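Local atomic coordinates of transcriptional regulator PA3341 (Pseudomonas aeruginosa, PDB entry 2FBH), a protein that probably binds DNA as a winged-helix transcriptional regulator of the MarR family and carries bound zinc ions. Residues 28-33 with 110-115; 35-40 with 70-75; 41-46 with 104-109; 52-57 with 89-94; 80-85 with 94-99. One frame throughout, in Å; residues are numbered along the deposited sequence.

Contact 1: residues 28-33 with 110-115; sequences RRLSHL and EAIAAS. With ZN (zinc ion), chain C.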
# COMPACT_ATOMS: atom_id res chain seq x y z
N ARG A 28 -3.32 -13.76 2.60
CA ARG A 28 -3.37 -15.23 2.33
C ARG A 28 -3.39 -16.07 3.61
O ARG A 28 -4.24 -16.96 3.76
CB ARG A 28 -2.15 -15.60 1.50
CG ARG A 28 -1.84 -17.12 1.45
CD ARG A 28 -0.57 -17.45 0.59
NE ARG A 28 -0.26 -18.86 0.65
CZ ARG A 28 -0.76 -19.76 -0.24
NH1 ARG A 28 -0.45 -21.06 -0.18
NH2 ARG A 28 -1.57 -19.38 -1.16
N ARG A 29 -2.49 -15.78 4.55
CA ARG A 29 -2.47 -16.59 5.78
C ARG A 29 -3.65 -16.37 6.69
O ARG A 29 -3.96 -17.28 7.49
CB ARG A 29 -1.11 -16.50 6.51
CG ARG A 29 0.07 -16.86 5.54
CD ARG A 29 1.27 -17.23 6.43
NE ARG A 29 2.45 -17.11 5.59
CZ ARG A 29 3.66 -17.28 6.09
NH1 ARG A 29 3.74 -17.52 7.41
NH2 ARG A 29 4.73 -17.13 5.29
N LEU A 30 -4.34 -15.23 6.52
CA LEU A 30 -5.50 -14.92 7.31
C LEU A 30 -6.86 -15.30 6.61
O LEU A 30 -7.93 -15.06 7.22
CB LEU A 30 -5.55 -13.46 7.67
CG LEU A 30 -4.39 -13.04 8.60
CD1 LEU A 30 -4.35 -11.56 8.82
CD2 LEU A 30 -4.48 -13.71 10.03
N SER A 31 -6.78 -15.85 5.38
CA SER A 31 -7.92 -15.94 4.48
C SER A 31 -9.06 -16.86 5.02
O SER A 31 -10.28 -16.75 4.58
CB SER A 31 -7.50 -16.34 3.06
OG SER A 31 -6.91 -17.63 3.16
N HIS A 32 -8.71 -17.71 5.97
CA HIS A 32 -9.66 -18.68 6.56
C HIS A 32 -10.61 -17.97 7.52
O HIS A 32 -11.66 -18.51 7.90
CB HIS A 32 -8.96 -19.79 7.24
CG HIS A 32 -8.12 -19.37 8.40
ND1 HIS A 32 -6.99 -18.59 8.25
CD2 HIS A 32 -8.22 -19.65 9.72
CE1 HIS A 32 -6.44 -18.40 9.44
NE2 HIS A 32 -7.16 -19.04 10.35
N LEU A 33 -10.22 -16.76 7.93
CA LEU A 33 -10.97 -16.09 9.02
C LEU A 33 -12.17 -15.33 8.48
O LEU A 33 -12.98 -14.83 9.26
CB LEU A 33 -10.03 -15.16 9.86
CG LEU A 33 -8.90 -15.91 10.51
CD1 LEU A 33 -7.96 -14.91 11.15
CD2 LEU A 33 -9.33 -16.90 11.60
N GLU A 110 -2.47 -12.20 15.48
CA GLU A 110 -1.09 -11.83 15.84
C GLU A 110 -0.10 -12.97 15.64
O GLU A 110 1.02 -12.72 15.20
CB GLU A 110 -1.01 -11.26 17.25
CG GLU A 110 -1.59 -9.87 17.33
CD GLU A 110 -0.68 -8.81 16.74
OE1 GLU A 110 -0.60 -7.73 17.33
OE2 GLU A 110 -0.02 -9.05 15.71
N ALA A 111 -0.50 -14.18 15.96
CA ALA A 111 0.39 -15.32 15.82
C ALA A 111 0.72 -15.45 14.31
O ALA A 111 1.88 -15.67 13.90
CB ALA A 111 -0.23 -16.59 16.36
N ILE A 112 -0.31 -15.29 13.49
CA ILE A 112 -0.07 -15.45 12.02
C ILE A 112 0.78 -14.29 11.48
O ILE A 112 1.69 -14.52 10.68
CB ILE A 112 -1.44 -15.59 11.26
CG1 ILE A 112 -2.10 -16.92 11.68
CG2 ILE A 112 -1.25 -15.50 9.77
CD1 ILE A 112 -3.62 -17.05 11.23
N ALA A 113 0.53 -13.07 11.96
CA ALA A 113 1.34 -11.91 11.55
C ALA A 113 2.84 -12.09 12.00
O ALA A 113 3.75 -11.80 11.21
CB ALA A 113 0.79 -10.64 12.12
N ALA A 114 3.05 -12.64 13.20
CA ALA A 114 4.41 -13.00 13.64
C ALA A 114 5.05 -14.04 12.73
O ALA A 114 6.24 -13.91 12.41
CB ALA A 114 4.38 -13.45 15.03
N SER A 115 4.28 -15.02 12.29
CA SER A 115 4.82 -16.02 11.36
C SER A 115 5.29 -15.36 10.03
O SER A 115 6.37 -15.64 9.51
CB SER A 115 3.77 -17.10 11.09
OG SER A 115 4.44 -18.16 10.48
ZN ZN C . -6.44 -18.74 6.08
O HOH W 1 2.02 -19.19 9.33
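With chi1 at -67°, Ile112 keeps CG2 anti to its backbone N and CG1 beside that N, and its two branches spread over three residues of 28-33. CG2 lies 3.4 Å from CB of Arg29, in the last turn of helix 11-29. CD1, extended by a chi2 of 168°, meets His32 tip to tip, lying at the ring edge in the imidazole plane, 3.6 Å from CE1. Leu30 CD2 lies against both branches, 3.7 Å from Ile112 CG2 and from Ile112 CD1. ND1 of the His32 ring binds a zinc ion at 2.2 Å, so the isoleucine packs against a metal ligand; Ser31 OG belongs to the same site but stands 3.2 Å from the zinc. Farther along helix 102-120, Ser115 OG comes within 3.2 Å of Arg29 NH1, at the guanidinium edge, and a water bonded to this OG makes a weak bond to NH1. The guanidinium is held more firmly by salt bridges from NE to Glu25 and from NH2 to Asp119. The contact thus joins the C-terminal end of helix 11-29 and the turn after it to helix 102-120, with Leu30 reaching Trp40 of helix 39-48 and Ile112 touching Leu26.

Contact 2: residues 35-40 with 70-75; sequences LSQARW and ARLLDG
Leu72 of helix 66-78 packs against Gln37, Ala38 and Arg39, where the chain turns into helix 39-48. In the winged helix-turn-helix of MarR proteins, helix 66-78 holds the place of the recognition helix, so the contact sets its flank against the start of an earlier helix of the domain. The tight part is around the two methyls of the leucine. CD2 touches two side-chain stems, 3.5 Å from Gln37 CG and 3.6 Å from Arg39 CG, while CD1 meets Ala38 CB at 3.8 Å. Leu72 is buried here, and its CD1 side continues to Val42 of helix 39-48. The looser side belongs to the outer end of Gln37, which is exposed. Arg39 makes a separate close approach with its polar end. A bend at chi3 (-66°) swings its NE off the line of the chain. The guanidinium lies beside Gly75: one face has Gly75 C 3.9 Å above its plane, offset toward the rim, and on the opposite face Gln37 NE2 stands over the centre. Where the glycine has no side chain, Arg39 NH1 approaches Gly75 CA to 3.1 Å.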
# COMPACT_ATOMS: atom_id res chain seq x y z
N LEU A 35 -12.29 -12.47 7.04
CA LEU A 35 -12.26 -11.04 7.38
C LEU A 35 -11.81 -10.28 6.19
O LEU A 35 -10.62 -9.87 6.10
CB LEU A 35 -11.25 -10.77 8.48
CG LEU A 35 -11.62 -11.33 9.83
CD1 LEU A 35 -10.40 -11.42 10.73
CD2 LEU A 35 -12.71 -10.45 10.42
N SER A 36 -12.75 -10.04 5.29
CA SER A 36 -12.49 -9.57 3.97
C SER A 36 -12.30 -8.08 3.98
O SER A 36 -12.56 -7.41 5.00
CB SER A 36 -13.73 -9.85 3.12
OG SER A 36 -14.24 -11.19 3.30
N GLN A 37 -11.97 -7.55 2.82
CA GLN A 37 -11.46 -6.19 2.68
C GLN A 37 -10.43 -5.97 3.79
O GLN A 37 -9.78 -6.96 4.27
CB GLN A 37 -12.55 -5.09 2.60
CG GLN A 37 -13.96 -5.45 3.15
CD GLN A 37 -14.65 -6.60 2.41
OE1 GLN A 37 -14.47 -6.80 1.21
NE2 GLN A 37 -15.42 -7.38 3.14
N ALA A 38 -10.24 -4.73 4.21
CA ALA A 38 -9.12 -4.54 5.11
C ALA A 38 -9.36 -5.12 6.54
O ALA A 38 -8.52 -4.98 7.39
CB ALA A 38 -8.72 -3.04 5.15
N ARG A 39 -10.46 -5.84 6.77
CA ARG A 39 -11.03 -5.88 8.12
C ARG A 39 -10.09 -6.42 9.17
O ARG A 39 -10.05 -5.92 10.30
CB ARG A 39 -12.36 -6.62 8.14
CG ARG A 39 -13.23 -5.90 7.18
CD ARG A 39 -14.63 -6.02 7.50
NE ARG A 39 -15.14 -7.35 7.39
CZ ARG A 39 -16.41 -7.58 7.08
NH1 ARG A 39 -17.21 -6.55 6.80
NH2 ARG A 39 -16.89 -8.82 7.04
N TRP A 40 -9.28 -7.40 8.80
CA TRP A 40 -8.34 -7.98 9.75
C TRP A 40 -7.25 -6.96 10.19
O TRP A 40 -6.70 -7.08 11.30
CB TRP A 40 -7.68 -9.23 9.19
CG TRP A 40 -6.91 -9.10 7.85
CD1 TRP A 40 -7.36 -9.52 6.61
CD2 TRP A 40 -5.59 -8.59 7.65
NE1 TRP A 40 -6.39 -9.26 5.66
CE2 TRP A 40 -5.30 -8.69 6.26
CE3 TRP A 40 -4.60 -8.06 8.50
CZ2 TRP A 40 -4.06 -8.29 5.70
CZ3 TRP A 40 -3.36 -7.64 7.93
CH2 TRP A 40 -3.11 -7.77 6.58
N ALA A 70 -15.83 3.28 8.00
CA ALA A 70 -17.17 3.11 8.59
C ALA A 70 -17.80 1.79 8.14
O ALA A 70 -18.37 1.10 8.96
CB ALA A 70 -18.10 4.25 8.26
N ARG A 71 -17.67 1.47 6.85
CA ARG A 71 -18.12 0.17 6.30
C ARG A 71 -17.40 -1.02 6.89
O ARG A 71 -18.06 -2.00 7.23
CB ARG A 71 -17.97 0.11 4.79
CG ARG A 71 -18.71 1.21 4.06
CD ARG A 71 -20.15 0.85 3.80
NE ARG A 71 -20.83 1.79 2.91
CZ ARG A 71 -21.10 1.60 1.62
NH1 ARG A 71 -20.70 0.47 0.98
NH2 ARG A 71 -21.78 2.53 0.96
N LEU A 72 -16.05 -0.98 6.95
CA LEU A 72 -15.25 -1.99 7.60
C LEU A 72 -15.69 -2.21 9.02
O LEU A 72 -15.89 -3.35 9.42
CB LEU A 72 -13.74 -1.60 7.59
CG LEU A 72 -13.20 -1.46 6.19
CD1 LEU A 72 -11.72 -1.02 6.29
CD2 LEU A 72 -13.36 -2.79 5.37
N LEU A 73 -15.92 -1.09 9.73
CA LEU A 73 -16.32 -1.19 11.14
C LEU A 73 -17.73 -1.84 11.24
O LEU A 73 -17.94 -2.61 12.16
CB LEU A 73 -16.30 0.18 11.82
CG LEU A 73 -14.88 0.71 12.12
CD1 LEU A 73 -15.00 2.13 12.55
CD2 LEU A 73 -14.16 -0.14 13.21
N ASP A 74 -18.65 -1.50 10.33
CA ASP A 74 -20.03 -2.11 10.37
C ASP A 74 -19.89 -3.64 10.29
O ASP A 74 -20.54 -4.40 11.02
CB ASP A 74 -20.89 -1.72 9.16
CG ASP A 74 -21.41 -0.27 9.20
OD1 ASP A 74 -21.41 0.34 10.28
OD2 ASP A 74 -21.77 0.24 8.10
N GLY A 75 -19.02 -4.09 9.40
CA GLY A 75 -18.71 -5.50 9.29
C GLY A 75 -18.21 -6.12 10.57
O GLY A 75 -18.74 -7.12 11.01

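Contact 3: residues 41-46 with 104-109; sequences LVLLHL and VLIADI
Helices 39-48 and 102-120 meet through Leu43 and Leu44 on one and Leu105, Ile106 and Ile109 on the other, in a buried interface of apolar side chains. The axes of segments 41-46 and 104-109 pass 9.9 Å apart at an angle of 95°. Leu43 does most of the touching. Its CD1 presses on Leu105 CD2 at 3.4 Å, tighter than usual for carbon pairs, and reaches Ile109 CD1 at 3.8 Å; the leucine crosses both side chains at about a right angle. In this MarR fold, helix 39-48 forms part of the winged-helix body, and helix 102-120 is the long helix that follows the wing. Ile106 comes in by its end, CD1 standing 3.7 Å from Leu43 CB and also close to the carbonyl oxygen of Leu43. Ile109 divides its contacts by branch: CD1 serves Leu43, while CG2, anti to the backbone N (CG1 chi1 -63°), lies 3.7 Å from Leu44 CG. Helix 39-48 also carries His45, which binds a second zinc ion with His49, and Leu43 continues to Leu76 of helix 66-78.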
# COMPACT_ATOMS: atom_id res chain seq x y z
N LEU A 41 -6.98 -6.00 9.32
CA LEU A 41 -5.96 -4.95 9.53
C LEU A 41 -6.43 -3.84 10.50
O LEU A 41 -5.64 -3.26 11.22
CB LEU A 41 -5.57 -4.37 8.18
CG LEU A 41 -4.19 -3.75 7.92
CD1 LEU A 41 -4.26 -2.26 8.07
CD2 LEU A 41 -3.10 -4.34 8.83
N VAL A 42 -7.73 -3.59 10.52
CA VAL A 42 -8.38 -2.82 11.57
C VAL A 42 -8.24 -3.53 12.93
O VAL A 42 -7.78 -2.90 13.87
CB VAL A 42 -9.87 -2.51 11.18
CG1 VAL A 42 -10.60 -1.84 12.34
CG2 VAL A 42 -9.91 -1.57 9.90
N LEU A 43 -8.61 -4.84 13.03
CA LEU A 43 -8.44 -5.66 14.22
C LEU A 43 -7.00 -5.65 14.68
O LEU A 43 -6.71 -5.47 15.85
CB LEU A 43 -8.82 -7.10 13.91
CG LEU A 43 -10.33 -7.32 13.77
CD1 LEU A 43 -10.59 -8.82 13.65
CD2 LEU A 43 -11.15 -6.74 15.06
N LEU A 44 -6.09 -5.80 13.72
CA LEU A 44 -4.68 -5.91 14.12
C LEU A 44 -4.28 -4.59 14.76
O LEU A 44 -3.66 -4.61 15.82
CB LEU A 44 -3.83 -6.18 12.91
CG LEU A 44 -2.81 -7.26 13.06
CD1 LEU A 44 -1.76 -7.00 11.99
CD2 LEU A 44 -2.27 -7.38 14.49
N HIS A 45 -4.67 -3.46 14.17
CA HIS A 45 -4.30 -2.18 14.71
C HIS A 45 -4.97 -1.87 16.06
O HIS A 45 -4.35 -1.27 16.95
CB HIS A 45 -4.55 -1.11 13.68
CG HIS A 45 -3.53 -1.12 12.56
ND1 HIS A 45 -2.73 -0.03 12.27
CD2 HIS A 45 -3.14 -2.11 11.71
CE1 HIS A 45 -1.94 -0.32 11.24
NE2 HIS A 45 -2.17 -1.58 10.88
N LEU A 46 -6.21 -2.32 16.23
CA LEU A 46 -6.85 -2.21 17.52
C LEU A 46 -6.12 -3.01 18.57
O LEU A 46 -6.02 -2.60 19.73
CB LEU A 46 -8.32 -2.69 17.43
CG LEU A 46 -9.21 -1.67 16.77
CD1 LEU A 46 -10.61 -2.35 16.54
CD2 LEU A 46 -9.39 -0.43 17.62
N VAL A 104 -9.94 -14.42 21.08
CA VAL A 104 -9.31 -15.63 20.46
C VAL A 104 -8.95 -15.32 19.02
O VAL A 104 -7.97 -15.85 18.49
CB VAL A 104 -10.08 -17.02 20.56
CG1 VAL A 104 -10.18 -17.53 22.00
CG2 VAL A 104 -11.42 -16.98 19.89
N LEU A 105 -9.71 -14.41 18.42
CA LEU A 105 -9.45 -14.03 17.07
C LEU A 105 -8.14 -13.22 16.95
O LEU A 105 -7.30 -13.56 16.11
CB LEU A 105 -10.62 -13.21 16.48
CG LEU A 105 -10.38 -12.74 15.07
CD1 LEU A 105 -10.20 -13.99 14.10
CD2 LEU A 105 -11.60 -11.89 14.68
N ILE A 106 -8.01 -12.14 17.70
CA ILE A 106 -6.78 -11.33 17.68
C ILE A 106 -5.57 -12.17 18.02
O ILE A 106 -4.49 -11.98 17.41
CB ILE A 106 -6.81 -10.22 18.71
CG1 ILE A 106 -7.97 -9.24 18.41
CG2 ILE A 106 -5.45 -9.48 18.77
CD1 ILE A 106 -7.85 -8.65 17.17
N ALA A 107 -5.69 -13.07 19.01
CA ALA A 107 -4.52 -13.93 19.30
C ALA A 107 -4.04 -14.70 18.04
O ALA A 107 -2.81 -14.82 17.78
CB ALA A 107 -4.89 -14.89 20.41
N ASP A 108 -4.99 -15.28 17.29
CA ASP A 108 -4.65 -15.97 16.09
C ASP A 108 -4.08 -15.07 15.02
O ASP A 108 -3.13 -15.44 14.38
CB ASP A 108 -5.86 -16.77 15.53
CG ASP A 108 -6.26 -17.94 16.45
OD1 ASP A 108 -5.47 -18.26 17.36
OD2 ASP A 108 -7.37 -18.50 16.29
N ILE A 109 -4.66 -13.91 14.82
CA ILE A 109 -4.15 -12.93 13.85
C ILE A 109 -2.72 -12.48 14.20
O ILE A 109 -1.83 -12.44 13.32
CB ILE A 109 -5.08 -11.70 13.80
CG1 ILE A 109 -6.48 -12.18 13.29
CG2 ILE A 109 -4.49 -10.58 12.86
CD1 ILE A 109 -7.45 -10.96 13.23

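Contact 4: residues 52-57 with 89-94; sequences SPTQRE and EDRRAK
Thr54 meets Arg91 at its methyl: CG2 lies in the guanidinium plane, at its edge, 3.1 Å from NH1, and the two side chains cross at about a right angle. Beside this, Lys94 takes part through its backbone, its carbonyl oxygen standing 3.9 Å from Thr54 CA. A water links the same oxygen to the start of helix 55-62, accepting from Gln55 N at 2.7 Å and donating to Lys94 O at 2.6 Å. It thereby satisfies an N-H of the first helical turn. Thr54 is set by a capping box. Its OG1 accepts from Glu57 N at 3.1 Å (153° at the hydrogen), while Thr54 N donates to Glu57 OE1 at 2.8 Å, on the anti side of the carboxylate and 35° out of its plane. The other oxygen, Glu57 OE2, is 4.6 Å from Arg91 NH1, too far for a bond but probably a mild attraction between opposite charges. Arg91, bent at chi2 and chi3, is steadied by a hydrogen bond from NH1 to His95 NE2, and His95 ND1 is bonded to Ala93 O. The contact lies on the surface and joins the N terminus of helix 55-62 to the loop between strands 82-85 and 95-98, the tip of the wing; Pro53 is backbone-bonded to Ile96 of strand 95-98, and the side chain of Gln55 is hydrogen-bonded through OE1 to Arg84 NH1.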
# COMPACT_ATOMS: atom_id res chain seq x y z
N SER A 52 -7.94 3.30 23.04
CA SER A 52 -9.03 3.02 22.13
C SER A 52 -9.11 4.20 21.20
O SER A 52 -9.32 5.32 21.68
CB SER A 52 -10.31 2.87 22.93
OG SER A 52 -10.20 1.74 23.78
N PRO A 53 -8.92 3.99 19.87
CA PRO A 53 -8.87 5.13 18.95
C PRO A 53 -10.23 5.68 18.61
O PRO A 53 -11.27 5.00 18.72
CB PRO A 53 -8.24 4.52 17.68
CG PRO A 53 -8.81 3.09 17.68
CD PRO A 53 -8.73 2.71 19.17
N THR A 54 -10.26 6.92 18.16
CA THR A 54 -11.48 7.40 17.53
C THR A 54 -11.46 6.83 16.11
O THR A 54 -10.45 6.29 15.69
CB THR A 54 -11.47 8.91 17.40
OG1 THR A 54 -10.39 9.32 16.53
CG2 THR A 54 -11.28 9.53 18.79
N GLN A 55 -12.55 7.01 15.36
CA GLN A 55 -12.62 6.57 13.95
C GLN A 55 -11.56 7.26 13.10
O GLN A 55 -10.92 6.63 12.26
CB GLN A 55 -14.04 6.77 13.37
CG GLN A 55 -15.01 5.81 14.02
CD GLN A 55 -16.28 5.40 13.18
OE1 GLN A 55 -17.19 4.75 13.73
NE2 GLN A 55 -16.31 5.74 11.88
N ARG A 56 -11.37 8.55 13.37
CA ARG A 56 -10.35 9.37 12.72
C ARG A 56 -8.92 8.85 12.94
O ARG A 56 -8.11 8.85 12.02
CB ARG A 56 -10.49 10.83 13.18
CG ARG A 56 -11.90 11.42 13.06
CD ARG A 56 -11.92 12.95 13.23
NE ARG A 56 -11.32 13.64 12.08
CZ ARG A 56 -12.01 14.22 11.10
NH1 ARG A 56 -11.37 14.81 10.10
NH2 ARG A 56 -13.33 14.23 11.12
N GLU A 57 -8.63 8.39 14.15
CA GLU A 57 -7.31 7.87 14.48
C GLU A 57 -7.05 6.53 13.79
O GLU A 57 -5.98 6.25 13.24
CB GLU A 57 -7.13 7.78 16.01
CG GLU A 57 -7.00 9.16 16.71
CD GLU A 57 -7.19 9.08 18.25
OE1 GLU A 57 -7.81 8.09 18.72
OE2 GLU A 57 -6.73 10.01 19.00
N GLU A 89 -15.25 10.71 30.91
CA GLU A 89 -16.11 11.84 31.27
C GLU A 89 -15.92 13.02 30.30
O GLU A 89 -16.84 13.83 30.10
CB GLU A 89 -15.81 12.26 32.71
CG GLU A 89 -15.49 11.09 33.68
CD GLU A 89 -14.01 10.74 33.74
OE1 GLU A 89 -13.26 11.47 34.43
OE2 GLU A 89 -13.59 9.73 33.11
N ASP A 90 -14.73 13.10 29.70
CA ASP A 90 -14.35 14.13 28.70
C ASP A 90 -13.85 13.52 27.40
O ASP A 90 -13.09 14.14 26.65
CB ASP A 90 -13.27 15.09 29.26
CG ASP A 90 -12.00 14.36 29.72
OD1 ASP A 90 -10.95 15.05 29.89
OD2 ASP A 90 -12.03 13.12 29.90
N ARG A 91 -14.24 12.27 27.15
CA ARG A 91 -14.07 11.66 25.83
C ARG A 91 -15.36 10.94 25.52
O ARG A 91 -15.51 9.71 25.71
CB ARG A 91 -12.86 10.72 25.76
CG ARG A 91 -11.50 11.39 26.01
CD ARG A 91 -10.96 12.21 24.79
NE ARG A 91 -10.90 11.48 23.51
CZ ARG A 91 -10.57 12.05 22.35
NH1 ARG A 91 -10.56 11.36 21.21
NH2 ARG A 91 -10.25 13.35 22.34
N ARG A 92 -16.28 11.76 25.04
CA ARG A 92 -17.66 11.40 24.82
C ARG A 92 -17.93 10.94 23.39
O ARG A 92 -18.98 10.33 23.14
CB ARG A 92 -18.53 12.64 25.11
N ALA A 93 -17.02 11.26 22.47
CA ALA A 93 -17.06 10.75 21.10
C ALA A 93 -16.96 9.24 21.15
O ALA A 93 -16.58 8.65 22.17
CB ALA A 93 -15.94 11.32 20.24
N LYS A 94 -17.31 8.61 20.05
CA LYS A 94 -17.26 7.17 20.01
C LYS A 94 -15.80 6.77 19.76
O LYS A 94 -15.10 7.34 18.88
CB LYS A 94 -18.25 6.60 18.98
CG LYS A 94 -19.59 6.12 19.57
CD LYS A 94 -20.65 7.20 19.51
CE LYS A 94 -20.96 7.59 18.06
NZ LYS A 94 -21.26 9.06 17.95
O HOH W 2 -14.76 8.09 16.38

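Contact 5: residues 80-85 with 94-99; sequences GLVRRL and KHIVLT
Strands 82-85 and 95-98 form the antiparallel beta hairpin that is the wing of this MarR-type winged helix, with Arg83 facing Val97 and Leu85 facing His95 as its hydrogen-bonded pairs. Each pair exchanges two backbone bonds. Arg83 N donates to Val97 O, and Val97 N to Arg83 O, at 2.8 Å each. Leu85 N gives its hydrogen to His95 O, and the return bond from His95 N to Leu85 O is short, 2.6 Å. The carbonyls also meet CA-H groups of the non-hydrogen-bonded pairs Val82-Leu98 and Arg84-Ile96: Val82 CA lies 3.2 Å from Val97 O. At the open end of the hairpin Gly80, with positive phi, closes helix 66-78 in a Schellman motif. Its O accepts from Thr99 OG1 at 2.7 Å, in the carbonyl plane on a lone pair, while Thr99 N reaches Leu81 O at 3.1 Å from 51° above the carbonyl plane. OG1 also takes a weak bond from Ala102 N, at the start of helix 102-120. On the face of Val82, Arg84, Ile96 and Leu98, the guanidinium of Arg84 is spent on salt bridges from NH2 to Glu77 and Asp74 and a hydrogen bond from NH1 to Gln55 OE1. The apolar residues of that face turn to helices 39-48 and 66-78. There Val82 and Ile96 lie side by side, pointing the same way, with Val82 CB 4.0 Å from Ile96 CG2.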
# COMPACT_ATOMS: atom_id res chain seq x y z
N GLY A 80 -19.76 -8.82 16.17
CA GLY A 80 -19.55 -8.73 17.61
C GLY A 80 -18.07 -8.60 18.02
O GLY A 80 -17.70 -8.96 19.13
N LEU A 81 -17.24 -8.09 17.10
CA LEU A 81 -15.78 -7.99 17.33
C LEU A 81 -15.37 -6.60 17.87
O LEU A 81 -14.32 -6.44 18.56
CB LEU A 81 -15.00 -8.33 16.06
CG LEU A 81 -15.24 -9.76 15.58
CD1 LEU A 81 -14.58 -9.99 14.16
CD2 LEU A 81 -14.79 -10.85 16.57
N VAL A 82 -16.15 -5.58 17.50
CA VAL A 82 -15.90 -4.25 18.01
C VAL A 82 -17.17 -3.59 18.55
O VAL A 82 -18.26 -4.00 18.18
CB VAL A 82 -15.31 -3.27 16.96
CG1 VAL A 82 -13.92 -3.83 16.34
CG2 VAL A 82 -16.24 -3.00 15.84
N ARG A 83 -16.99 -2.59 19.41
CA ARG A 83 -18.06 -1.66 19.84
C ARG A 83 -17.57 -0.25 19.66
O ARG A 83 -16.34 0.01 19.65
CB ARG A 83 -18.47 -1.91 21.28
CG ARG A 83 -19.06 -3.30 21.46
CD ARG A 83 -19.53 -3.49 22.84
NE ARG A 83 -20.75 -2.70 23.14
CZ ARG A 83 -21.14 -2.45 24.37
NH1 ARG A 83 -22.24 -1.72 24.62
NH2 ARG A 83 -20.40 -2.90 25.36
N ARG A 84 -18.52 0.67 19.43
CA ARG A 84 -18.21 2.10 19.43
C ARG A 84 -18.80 2.73 20.68
O ARG A 84 -20.03 2.73 20.84
CB ARG A 84 -18.76 2.73 18.18
CG ARG A 84 -18.28 2.01 16.95
CD ARG A 84 -19.09 2.54 15.84
NE ARG A 84 -19.48 1.48 14.94
CZ ARG A 84 -19.34 1.54 13.63
NH1 ARG A 84 -18.82 2.63 13.10
NH2 ARG A 84 -19.75 0.53 12.87
N LEU A 85 -17.92 3.22 21.56
CA LEU A 85 -18.24 3.53 22.97
C LEU A 85 -17.60 4.85 23.40
O LEU A 85 -16.64 5.29 22.79
CB LEU A 85 -17.74 2.43 23.92
CG LEU A 85 -18.56 1.14 24.04
CD1 LEU A 85 -17.83 0.08 24.89
CD2 LEU A 85 -19.92 1.43 24.65
N LYS A 94 -17.31 8.61 20.05
CA LYS A 94 -17.26 7.17 20.01
C LYS A 94 -15.80 6.77 19.76
O LYS A 94 -15.10 7.34 18.88
CB LYS A 94 -18.25 6.60 18.98
CG LYS A 94 -19.59 6.12 19.57
CD LYS A 94 -20.65 7.20 19.51
CE LYS A 94 -20.96 7.59 18.06
NZ LYS A 94 -21.26 9.06 17.95
N HIS A 95 -15.34 5.82 20.59
CA HIS A 95 -14.04 5.21 20.45
C HIS A 95 -14.26 3.76 20.12
O HIS A 95 -15.31 3.18 20.47
CB HIS A 95 -13.26 5.37 21.74
CG HIS A 95 -12.86 6.79 22.00
ND1 HIS A 95 -13.75 7.75 22.47
CD2 HIS A 95 -11.69 7.44 21.80
CE1 HIS A 95 -13.12 8.91 22.57
NE2 HIS A 95 -11.87 8.75 22.18
N ILE A 96 -13.33 3.18 19.38
CA ILE A 96 -13.56 1.83 18.88
C ILE A 96 -12.86 0.91 19.84
O ILE A 96 -11.70 1.08 20.13
CB ILE A 96 -13.12 1.68 17.42
CG1 ILE A 96 -13.92 2.68 16.58
CG2 ILE A 96 -13.42 0.25 16.97
CD1 ILE A 96 -13.12 3.61 15.89
N VAL A 97 -13.59 -0.03 20.39
CA VAL A 97 -13.04 -0.91 21.38
C VAL A 97 -13.26 -2.36 20.91
O VAL A 97 -14.33 -2.70 20.38
CB VAL A 97 -13.77 -0.69 22.76
CG1 VAL A 97 -13.18 -1.60 23.82
CG2 VAL A 97 -13.70 0.79 23.18
N LEU A 98 -12.29 -3.22 21.17
CA LEU A 98 -12.49 -4.65 20.97
C LEU A 98 -13.37 -5.25 22.04
O LEU A 98 -13.34 -4.82 23.20
CB LEU A 98 -11.15 -5.40 21.03
CG LEU A 98 -10.14 -4.99 19.96
CD1 LEU A 98 -8.70 -5.50 20.33
CD2 LEU A 98 -10.58 -5.67 18.67
N THR A 99 -14.04 -6.33 21.67
CA THR A 99 -14.79 -7.13 22.61
C THR A 99 -14.01 -8.36 23.08
O THR A 99 -13.09 -8.83 22.38
CB THR A 99 -16.09 -7.68 21.95
OG1 THR A 99 -15.72 -8.53 20.87
CG2 THR A 99 -17.01 -6.56 21.41

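Overall arrangement
From the N terminus, helix 11-29 and the turn after it open contact 1, whose loop closes last, on helix 102-120, and encloses the other four contacts. Contact 2 joins the start of helix 39-48 to helix 66-78; contact 3 starts later on helix 39-48 and closes on helix 102-120, so the two cross. Contacts 4 and 5 both lie within the span of contact 3. Contact 4, from the start of helix 55-62 to the wing tip, crosses both contact 2 and contact 5. Contact 5, the hairpin, follows contact 2 in series and shares Lys94 with contact 4. Together they tie the helix-turn-helix and the wing to helices 11-29 and 102-120.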